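Local structure of SalCYP truncation (Salinispora tropica, 7ABB) at residues E358-D370 against L378-W388. The protein belongs to the cytochrome P450 family, mostly helical haem proteins, and is modelled here as a truncated form with bound heme c. Numbering follows the deposited sequence.
Sequences EWHELIPDYRLPD and LRNVYDLRIVW
Trp359 turns the edge of its six-membered ring toward the face of Trp388 in an offset T-shaped stack, centroids 5.8 Å apart and planes at 80°. Ile363 lies over one face of the Trp388 ring: its CD1 sits 3.9 Å from the centroid of the six-membered ring as a CH-pi contact, while Ile363 CG2 rests on Trp388 CG and CD2. Trp388 CG stands between its own backbone N and carbonyl carbon (chi1 55°), which turns one indole face to Ile363; Trp388 NE1 is hydrogen-bonded to the Val123 carbonyl. Ile386 meets Trp359 from the opposite direction, CG2 at the ring edge 4.1 Å from CZ2 and also 3.8 Å from Tyr366 CB. In this P450 the C-terminal strand 385-387, paired with strand 127-129, is met by the segment following helix 345-362 through one antiparallel hydrogen-bonded pair, Arg367 N to Val387 O and Val387 N to Arg367 O both 2.9 Å, the second almost straight at 177°. The Pro369 ring lies against the extended Arg385 chain, CG 3.8 Å from Arg385 CG, while the guanidinium reaches Glu127 in a salt bridge. The buried Leu368 and Leu384 touch, CD2 to CD1 at 4.0 Å, crossing at about a right angle.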
ATOM      1  N   GLU A 358       5.201 -17.500  -8.395  1.00 17.42           N
ATOM      2  CA  GLU A 358       4.527 -18.784  -8.233  1.00 16.89           C
ATOM      3  C   GLU A 358       3.322 -18.881  -9.165  1.00 18.18           C
ATOM      4  O   GLU A 358       3.015 -19.968  -9.668  1.00 18.85           O
ATOM      5  CB  GLU A 358       4.122 -18.998  -6.769  1.00 18.19           C
ATOM      6  CG  GLU A 358       5.309 -19.122  -5.813  1.00 19.51           C
ATOM      7  CD  GLU A 358       6.234 -20.226  -6.211  1.00 23.50           C
ATOM      8  OE1 GLU A 358       5.750 -21.366  -6.379  1.00 24.59           O
ATOM      9  OE2 GLU A 358       7.441 -19.966  -6.363  1.00 24.68           O
ATOM     10  N   TRP A 359       2.655 -17.756  -9.430  1.00 16.71           N
ATOM     11  CA  TRP A 359       1.543 -17.747 -10.372  1.00 17.71           C
ATOM     12  C   TRP A 359       1.999 -18.223 -11.745  1.00 18.04           C
ATOM     13  O   TRP A 359       1.365 -19.092 -12.349  1.00 19.03           O
ATOM     14  CB  TRP A 359       0.938 -16.338 -10.450  1.00 17.04           C
ATOM     15  CG  TRP A 359      -0.212 -16.260 -11.404  1.00 16.90           C
ATOM     16  CD1 TRP A 359      -0.135 -16.156 -12.764  1.00 19.89           C
ATOM     17  CD2 TRP A 359      -1.608 -16.319 -11.080  1.00 15.24           C
ATOM     18  NE1 TRP A 359      -1.390 -16.137 -13.296  1.00 19.59           N
ATOM     19  CE2 TRP A 359      -2.315 -16.239 -12.294  1.00 18.35           C
ATOM     20  CE3 TRP A 359      -2.327 -16.441  -9.891  1.00 16.00           C
ATOM     21  CZ2 TRP A 359      -3.706 -16.275 -12.351  1.00 20.22           C
ATOM     22  CZ3 TRP A 359      -3.711 -16.480  -9.942  1.00 19.99           C
ATOM     23  CH2 TRP A 359      -4.388 -16.378 -11.176  1.00 19.59           C
ATOM     24  N   HIS A 360       3.105 -17.677 -12.258  1.00 17.94           N
ATOM     25  CA  HIS A 360       3.515 -18.034 -13.618  1.00 18.07           C
ATOM     26  C   HIS A 360       4.118 -19.429 -13.723  1.00 19.28           C
ATOM     27  O   HIS A 360       4.154 -20.016 -14.810  1.00 19.92           O
ATOM     28  CB  HIS A 360       4.469 -16.966 -14.140  1.00 18.88           C
ATOM     29  CG  HIS A 360       3.768 -15.695 -14.490  1.00 18.35           C
ATOM     30  ND1 HIS A 360       3.474 -14.719 -13.561  1.00 18.77           N
ATOM     31  CD2 HIS A 360       3.226 -15.277 -15.658  1.00 18.79           C
ATOM     32  CE1 HIS A 360       2.824 -13.732 -14.154  1.00 19.25           C
ATOM     33  NE2 HIS A 360       2.656 -14.050 -15.427  1.00 18.57           N
ATOM     34  N   GLU A 361       4.526 -20.017 -12.602  1.00 20.14           N
ATOM     35  CA  GLU A 361       4.964 -21.406 -12.604  1.00 20.51           C
ATOM     36  C   GLU A 361       3.795 -22.348 -12.814  1.00 19.69           C
ATOM     37  O   GLU A 361       3.919 -23.350 -13.527  1.00 23.79           O
ATOM     38  CB  GLU A 361       5.657 -21.715 -11.285  1.00 23.00           C
ATOM     39  CG  GLU A 361       6.067 -23.156 -11.149  1.00 31.62           C
ATOM     40  CD  GLU A 361       7.131 -23.562 -12.145  1.00 48.59           C
ATOM     41  OE1 GLU A 361       7.043 -24.687 -12.693  1.00 66.41           O
ATOM     42  OE2 GLU A 361       8.061 -22.758 -12.373  1.00 46.01           O
ATOM     43  N   LEU A 362       2.657 -22.046 -12.202  1.00 19.88           N
ATOM     44  CA  LEU A 362       1.493 -22.915 -12.272  1.00 22.87           C
ATOM     45  C   LEU A 362       0.502 -22.516 -13.358  1.00 19.77           C
ATOM     46  O   LEU A 362      -0.199 -23.385 -13.899  1.00 22.05           O
ATOM     47  CB  LEU A 362       0.792 -22.922 -10.908  1.00 21.57           C
ATOM     48  CG  LEU A 362       1.549 -23.653  -9.795  1.00 29.63           C
ATOM     49  CD1 LEU A 362       0.868 -23.393  -8.470  1.00 35.55           C
ATOM     50  CD2 LEU A 362       1.606 -25.145 -10.082  1.00 34.70           C
ATOM     51  N   ILE A 363       0.443 -21.230 -13.687  1.00 19.74           N
ATOM     52  CA  ILE A 363      -0.510 -20.648 -14.628  1.00 18.83           C
ATOM     53  C   ILE A 363       0.266 -19.710 -15.553  1.00 18.81           C
ATOM     54  O   ILE A 363       0.168 -18.477 -15.419  1.00 19.25           O
ATOM     55  CB  ILE A 363      -1.643 -19.918 -13.884  1.00 17.57           C
ATOM     56  CG1 ILE A 363      -2.266 -20.803 -12.790  1.00 19.59           C
ATOM     57  CG2 ILE A 363      -2.706 -19.400 -14.896  1.00 19.29           C
ATOM     58  CD1 ILE A 363      -3.333 -20.092 -11.943  1.00 20.63           C
ATOM     59  N   PRO A 364       1.071 -20.248 -16.475  1.00 19.21           N
ATOM     60  CA  PRO A 364       1.886 -19.384 -17.341  1.00 19.18           C
ATOM     61  C   PRO A 364       1.076 -18.590 -18.329  1.00 20.85           C
ATOM     62  O   PRO A 364       1.529 -17.517 -18.749  1.00 21.67           O
ATOM     63  CB  PRO A 364       2.828 -20.370 -18.037  1.00 21.50           C
ATOM     64  CG  PRO A 364       2.097 -21.685 -18.011  1.00 22.61           C
ATOM     65  CD  PRO A 364       1.369 -21.675 -16.688  1.00 23.36           C
ATOM     66  N   ASP A 365      -0.075 -19.103 -18.760  1.00 20.55           N
ATOM     67  CA  ASP A 365      -0.921 -18.443 -19.746  1.00 20.56           C
ATOM     68  C   ASP A 365      -2.306 -18.277 -19.139  1.00 21.97           C
ATOM     69  O   ASP A 365      -2.845 -19.218 -18.538  1.00 23.00           O
ATOM     70  CB  ASP A 365      -0.976 -19.276 -21.033  1.00 27.63           C
ATOM     71  CG  ASP A 365      -1.612 -18.539 -22.195  1.00 29.28           C
ATOM     72  OD1 ASP A 365      -1.937 -17.350 -22.070  1.00 32.65           O
ATOM     73  OD2 ASP A 365      -1.781 -19.179 -23.244  1.00 36.35           O
ATOM     74  N   TYR A 366      -2.863 -17.079 -19.265  1.00 20.30           N
ATOM     75  CA  TYR A 366      -4.129 -16.735 -18.642  1.00 17.88           C
ATOM     76  C   TYR A 366      -4.625 -15.472 -19.333  1.00 18.09           C
ATOM     77  O   TYR A 366      -3.873 -14.799 -20.045  1.00 21.09           O
ATOM     78  CB  TYR A 366      -3.979 -16.554 -17.108  1.00 19.78           C
ATOM     79  CG  TYR A 366      -2.866 -15.592 -16.735  1.00 19.11           C
ATOM     80  CD1 TYR A 366      -1.546 -16.021 -16.663  1.00 17.15           C
ATOM     81  CD2 TYR A 366      -3.140 -14.250 -16.567  1.00 19.59           C
ATOM     82  CE1 TYR A 366      -0.526 -15.134 -16.379  1.00 18.51           C
ATOM     83  CE2 TYR A 366      -2.148 -13.373 -16.279  1.00 18.64           C
ATOM     84  CZ  TYR A 366      -0.851 -13.819 -16.206  1.00 19.08           C
ATOM     85  OH  TYR A 366       0.151 -12.913 -15.931  1.00 19.05           O
ATOM     86  N   ARG A 367      -5.880 -15.121 -19.069  1.00 19.95           N
ATOM     87  CA  ARG A 367      -6.473 -13.969 -19.732  1.00 19.26           C
ATOM     88  C   ARG A 367      -7.654 -13.455 -18.916  1.00 18.92           C
ATOM     89  O   ARG A 367      -8.163 -14.122 -18.022  1.00 20.32           O
ATOM     90  CB  ARG A 367      -6.901 -14.304 -21.169  1.00 20.66           C
ATOM     91  CG  ARG A 367      -8.050 -15.306 -21.247  1.00 20.41           C
ATOM     92  CD  ARG A 367      -8.376 -15.751 -22.669  1.00 21.56           C
ATOM     93  NE  ARG A 367      -7.270 -16.482 -23.263  1.00 20.23           N
ATOM     94  CZ  ARG A 367      -7.244 -16.927 -24.521  1.00 22.90           C
ATOM     95  NH1 ARG A 367      -8.297 -16.748 -25.329  1.00 27.03           N
ATOM     96  NH2 ARG A 367      -6.188 -17.589 -24.981  1.00 27.34           N
ATOM     97  N   LEU A 368      -8.102 -12.266 -19.260  1.00 19.73           N
ATOM     98  CA  LEU A 368      -9.370 -11.802 -18.727  1.00 18.67           C
ATOM     99  C   LEU A 368     -10.506 -12.459 -19.512  1.00 18.03           C
ATOM    100  O   LEU A 368     -10.327 -12.860 -20.663  1.00 20.00           O
ATOM    101  CB  LEU A 368      -9.451 -10.275 -18.813  1.00 20.47           C
ATOM    102  CG  LEU A 368      -8.303  -9.573 -18.077  1.00 21.05           C
ATOM    103  CD1 LEU A 368      -8.463  -8.045 -18.225  1.00 27.36           C
ATOM    104  CD2 LEU A 368      -8.218  -9.969 -16.625  1.00 21.33           C
ATOM    105  N   PRO A 369     -11.694 -12.596 -18.909  1.00 20.00           N
ATOM    106  CA  PRO A 369     -12.766 -13.376 -19.568  1.00 20.84           C
ATOM    107  C   PRO A 369     -13.049 -12.918 -20.985  1.00 20.34           C
ATOM    108  O   PRO A 369     -13.111 -13.739 -21.914  1.00 20.93           O
ATOM    109  CB  PRO A 369     -13.954 -13.167 -18.626  1.00 20.56           C
ATOM    110  CG  PRO A 369     -13.279 -13.067 -17.246  1.00 21.44           C
ATOM    111  CD  PRO A 369     -12.031 -12.257 -17.510  1.00 23.00           C
ATOM    112  N   ASP A 370     -13.211 -11.598 -21.184  1.00 21.05           N
ATOM    113  CA  ASP A 370     -13.233 -10.997 -22.513  1.00 22.96           C
ATOM    114  C   ASP A 370     -11.889 -10.306 -22.635  1.00 28.60           C
ATOM    115  O   ASP A 370     -11.700  -9.220 -22.055  1.00 28.98           O
ATOM    116  CB  ASP A 370     -14.377 -10.001 -22.669  1.00 23.61           C
ATOM    117  CG  ASP A 370     -14.345  -9.290 -24.008  1.00 34.36           C
ATOM    118  OD1 ASP A 370     -13.297  -9.380 -24.670  1.00 33.15           O
ATOM    119  OD2 ASP A 370     -15.357  -8.672 -24.399  1.00 33.80           O
ATOM    120  N   LEU A 378      -8.492  -1.088 -10.705  1.00 19.24           N
ATOM    121  CA  LEU A 378      -9.109  -1.840  -9.613  1.00 18.84           C
ATOM    122  C   LEU A 378      -8.859  -1.127  -8.293  1.00 19.95           C
ATOM    123  O   LEU A 378      -7.709  -0.882  -7.943  1.00 20.03           O
ATOM    124  CB  LEU A 378      -8.550  -3.258  -9.548  1.00 18.36           C
ATOM    125  CG  LEU A 378      -8.713  -4.040 -10.861  1.00 17.91           C
ATOM    126  CD1 LEU A 378      -7.993  -5.365 -10.748  1.00 17.78           C
ATOM    127  CD2 LEU A 378     -10.172  -4.224 -11.199  1.00 20.93           C
ATOM    128  N   ARG A 379      -9.936  -0.781  -7.593  1.00 19.82           N
ATOM    129  CA  ARG A 379      -9.865  -0.115  -6.300  1.00 22.91           C
ATOM    130  C   ARG A 379     -11.186  -0.340  -5.583  1.00 25.60           C
ATOM    131  O   ARG A 379     -12.192  -0.703  -6.198  1.00 25.24           O
ATOM    132  CB  ARG A 379      -9.590   1.387  -6.455  1.00 24.66           C
ATOM    133  CG  ARG A 379     -10.633   2.100  -7.288  1.00 28.12           C
ATOM    134  CD  ARG A 379     -10.210   3.511  -7.706  1.00 40.73           C
ATOM    135  NE  ARG A 379     -10.369   4.486  -6.630  1.00 59.88           N
ATOM    136  CZ  ARG A 379     -11.369   5.361  -6.533  1.00 57.60           C
ATOM    137  NH1 ARG A 379     -12.337   5.405  -7.443  1.00 52.31           N
ATOM    138  NH2 ARG A 379     -11.402   6.198  -5.507  1.00 45.19           N
ATOM    139  N   ASN A 380     -11.177  -0.128  -4.269  1.00 26.64           N
ATOM    140  CA  ASN A 380     -12.412  -0.219  -3.471  1.00 27.89           C
ATOM    141  C   ASN A 380     -13.011  -1.611  -3.677  1.00 24.70           C
ATOM    142  O   ASN A 380     -12.293  -2.611  -3.511  1.00 25.29           O
ATOM    143  CB  ASN A 380     -13.328   0.931  -3.851  1.00 29.34           C
ATOM    144  CG  ASN A 380     -12.710   2.284  -3.556  1.00 34.40           C
ATOM    145  OD1 ASN A 380     -11.958   2.422  -2.595  1.00 36.81           O
ATOM    146  ND2 ASN A 380     -13.011   3.274  -4.385  1.00 44.61           N
ATOM    147  N   VAL A 381     -14.290  -1.723  -4.027  1.00 29.62           N
ATOM    148  CA  VAL A 381     -14.950  -3.005  -4.258  1.00 26.71           C
ATOM    149  C   VAL A 381     -14.887  -3.340  -5.743  1.00 28.67           C
ATOM    150  O   VAL A 381     -15.382  -2.585  -6.584  1.00 30.90           O
ATOM    151  CB  VAL A 381     -16.402  -2.962  -3.771  1.00 28.61           C
ATOM    152  CG1 VAL A 381     -17.102  -4.293  -4.056  1.00 34.67           C
ATOM    153  CG2 VAL A 381     -16.441  -2.623  -2.284  1.00 34.11           C
ATOM    154  N   TYR A 382     -14.279  -4.474  -6.059  1.00 22.78           N
ATOM    155  CA  TYR A 382     -14.168  -4.951  -7.431  1.00 23.88           C
ATOM    156  C   TYR A 382     -14.100  -6.472  -7.405  1.00 26.71           C
ATOM    157  O   TYR A 382     -13.896  -7.083  -6.356  1.00 25.77           O
ATOM    158  CB  TYR A 382     -12.931  -4.359  -8.115  1.00 23.78           C
ATOM    159  CG  TYR A 382     -11.627  -4.798  -7.495  1.00 20.33           C
ATOM    160  CD1 TYR A 382     -10.993  -5.969  -7.904  1.00 20.31           C
ATOM    161  CD2 TYR A 382     -11.028  -4.040  -6.487  1.00 20.84           C
ATOM    162  CE1 TYR A 382      -9.800  -6.377  -7.338  1.00 18.71           C
ATOM    163  CE2 TYR A 382      -9.839  -4.439  -5.913  1.00 21.07           C
ATOM    164  CZ  TYR A 382      -9.225  -5.606  -6.338  1.00 20.16           C
ATOM    165  OH  TYR A 382      -8.038  -6.040  -5.792  1.00 20.23           O
ATOM    166  N   ASP A 383     -14.244  -7.086  -8.580  1.00 25.59           N
ATOM    167  CA  ASP A 383     -14.125  -8.538  -8.701  1.00 29.35           C
ATOM    168  C   ASP A 383     -13.293  -8.823  -9.943  1.00 27.90           C
ATOM    169  O   ASP A 383     -13.779  -8.679 -11.068  1.00 33.44           O
ATOM    170  CB  ASP A 383     -15.503  -9.200  -8.777  1.00 31.94           C
ATOM    171  CG  ASP A 383     -15.430 -10.719  -8.868  1.00 44.27           C
ATOM    172  OD1 ASP A 383     -14.314 -11.265  -8.936  1.00 37.70           O
ATOM    173  OD2 ASP A 383     -16.500 -11.367  -8.867  1.00 51.48           O
ATOM    174  N   LEU A 384     -12.049  -9.212  -9.745  1.00 21.65           N
ATOM    175  CA  LEU A 384     -11.134  -9.514 -10.835  1.00 20.44           C
ATOM    176  C   LEU A 384     -11.206 -11.009 -11.096  1.00 20.99           C
ATOM    177  O   LEU A 384     -10.671 -11.805 -10.320  1.00 21.46           O
ATOM    178  CB  LEU A 384      -9.717  -9.087 -10.480  1.00 20.64           C
ATOM    179  CG  LEU A 384      -8.643  -9.551 -11.460  1.00 21.06           C
ATOM    180  CD1 LEU A 384      -8.902  -8.991 -12.842  1.00 20.63           C
ATOM    181  CD2 LEU A 384      -7.275  -9.141 -10.976  1.00 18.87           C
ATOM    182  N   ARG A 385     -11.873 -11.379 -12.183  1.00 18.60           N
ATOM    183  CA  ARG A 385     -11.917 -12.761 -12.644  1.00 18.33           C
ATOM    184  C   ARG A 385     -10.817 -12.961 -13.681  1.00 17.75           C
ATOM    185  O   ARG A 385     -10.694 -12.181 -14.628  1.00 19.40           O
ATOM    186  CB  ARG A 385     -13.286 -13.094 -13.239  1.00 19.87           C
ATOM    187  CG  ARG A 385     -13.443 -14.531 -13.731  1.00 21.43           C
ATOM    188  CD  ARG A 385     -14.879 -14.836 -14.157  1.00 25.74           C
ATOM    189  NE  ARG A 385     -15.033 -16.153 -14.795  1.00 28.69           N
ATOM    190  CZ  ARG A 385     -15.629 -16.375 -15.972  1.00 28.93           C
ATOM    191  NH1 ARG A 385     -16.130 -15.356 -16.676  1.00 31.15           N
ATOM    192  NH2 ARG A 385     -15.730 -17.623 -16.468  1.00 24.61           N
ATOM    193  N   ILE A 386     -10.029 -14.012 -13.500  1.00 17.43           N
ATOM    194  CA  ILE A 386      -9.016 -14.427 -14.457  1.00 18.44           C
ATOM    195  C   ILE A 386      -9.369 -15.846 -14.868  1.00 19.12           C
ATOM    196  O   ILE A 386      -9.858 -16.629 -14.042  1.00 18.39           O
ATOM    197  CB  ILE A 386      -7.604 -14.375 -13.847  1.00 17.23           C
ATOM    198  CG1 ILE A 386      -7.332 -12.993 -13.253  1.00 23.23           C
ATOM    199  CG2 ILE A 386      -6.550 -14.784 -14.857  1.00 19.63           C
ATOM    200  CD1 ILE A 386      -5.977 -12.844 -12.623  1.00 31.63           C
ATOM    201  N   VAL A 387      -9.143 -16.174 -16.145  1.00 17.97           N
ATOM    202  CA  VAL A 387      -9.411 -17.512 -16.656  1.00 17.54           C
ATOM    203  C   VAL A 387      -8.197 -18.038 -17.422  1.00 17.53           C
ATOM    204  O   VAL A 387      -7.330 -17.282 -17.868  1.00 20.34           O
ATOM    205  CB  VAL A 387     -10.679 -17.548 -17.552  1.00 19.72           C
ATOM    206  CG1 VAL A 387     -11.914 -17.073 -16.778  1.00 20.69           C
ATOM    207  CG2 VAL A 387     -10.505 -16.725 -18.825  1.00 21.29           C
ATOM    208  N   TRP A 388      -8.154 -19.365 -17.586  1.00 18.62           N
ATOM    209  CA  TRP A 388      -7.047 -20.004 -18.287  1.00 20.62           C
ATOM    210  C   TRP A 388      -7.452 -21.396 -18.727  1.00 22.92           C
ATOM    211  O   TRP A 388      -8.373 -21.976 -18.156  1.00 23.70           O
ATOM    212  CB  TRP A 388      -5.785 -20.092 -17.409  1.00 21.31           C
ATOM    213  CG  TRP A 388      -6.002 -20.779 -16.086  1.00 20.42           C
ATOM    214  CD1 TRP A 388      -5.810 -22.107 -15.803  1.00 21.03           C
ATOM    215  CD2 TRP A 388      -6.455 -20.174 -14.879  1.00 20.09           C
ATOM    216  NE1 TRP A 388      -6.117 -22.359 -14.488  1.00 21.02           N
ATOM    217  CE2 TRP A 388      -6.503 -21.184 -13.894  1.00 20.54           C
ATOM    218  CE3 TRP A 388      -6.797 -18.867 -14.521  1.00 19.09           C
ATOM    219  CZ2 TRP A 388      -6.932 -20.938 -12.584  1.00 19.43           C
ATOM    220  CZ3 TRP A 388      -7.198 -18.622 -13.203  1.00 18.93           C
ATOM    221  CH2 TRP A 388      -7.264 -19.652 -12.264  1.00 18.47           C
ATOM    222  OXT TRP A 388      -6.852 -21.930 -19.659  1.00 24.88           O
TER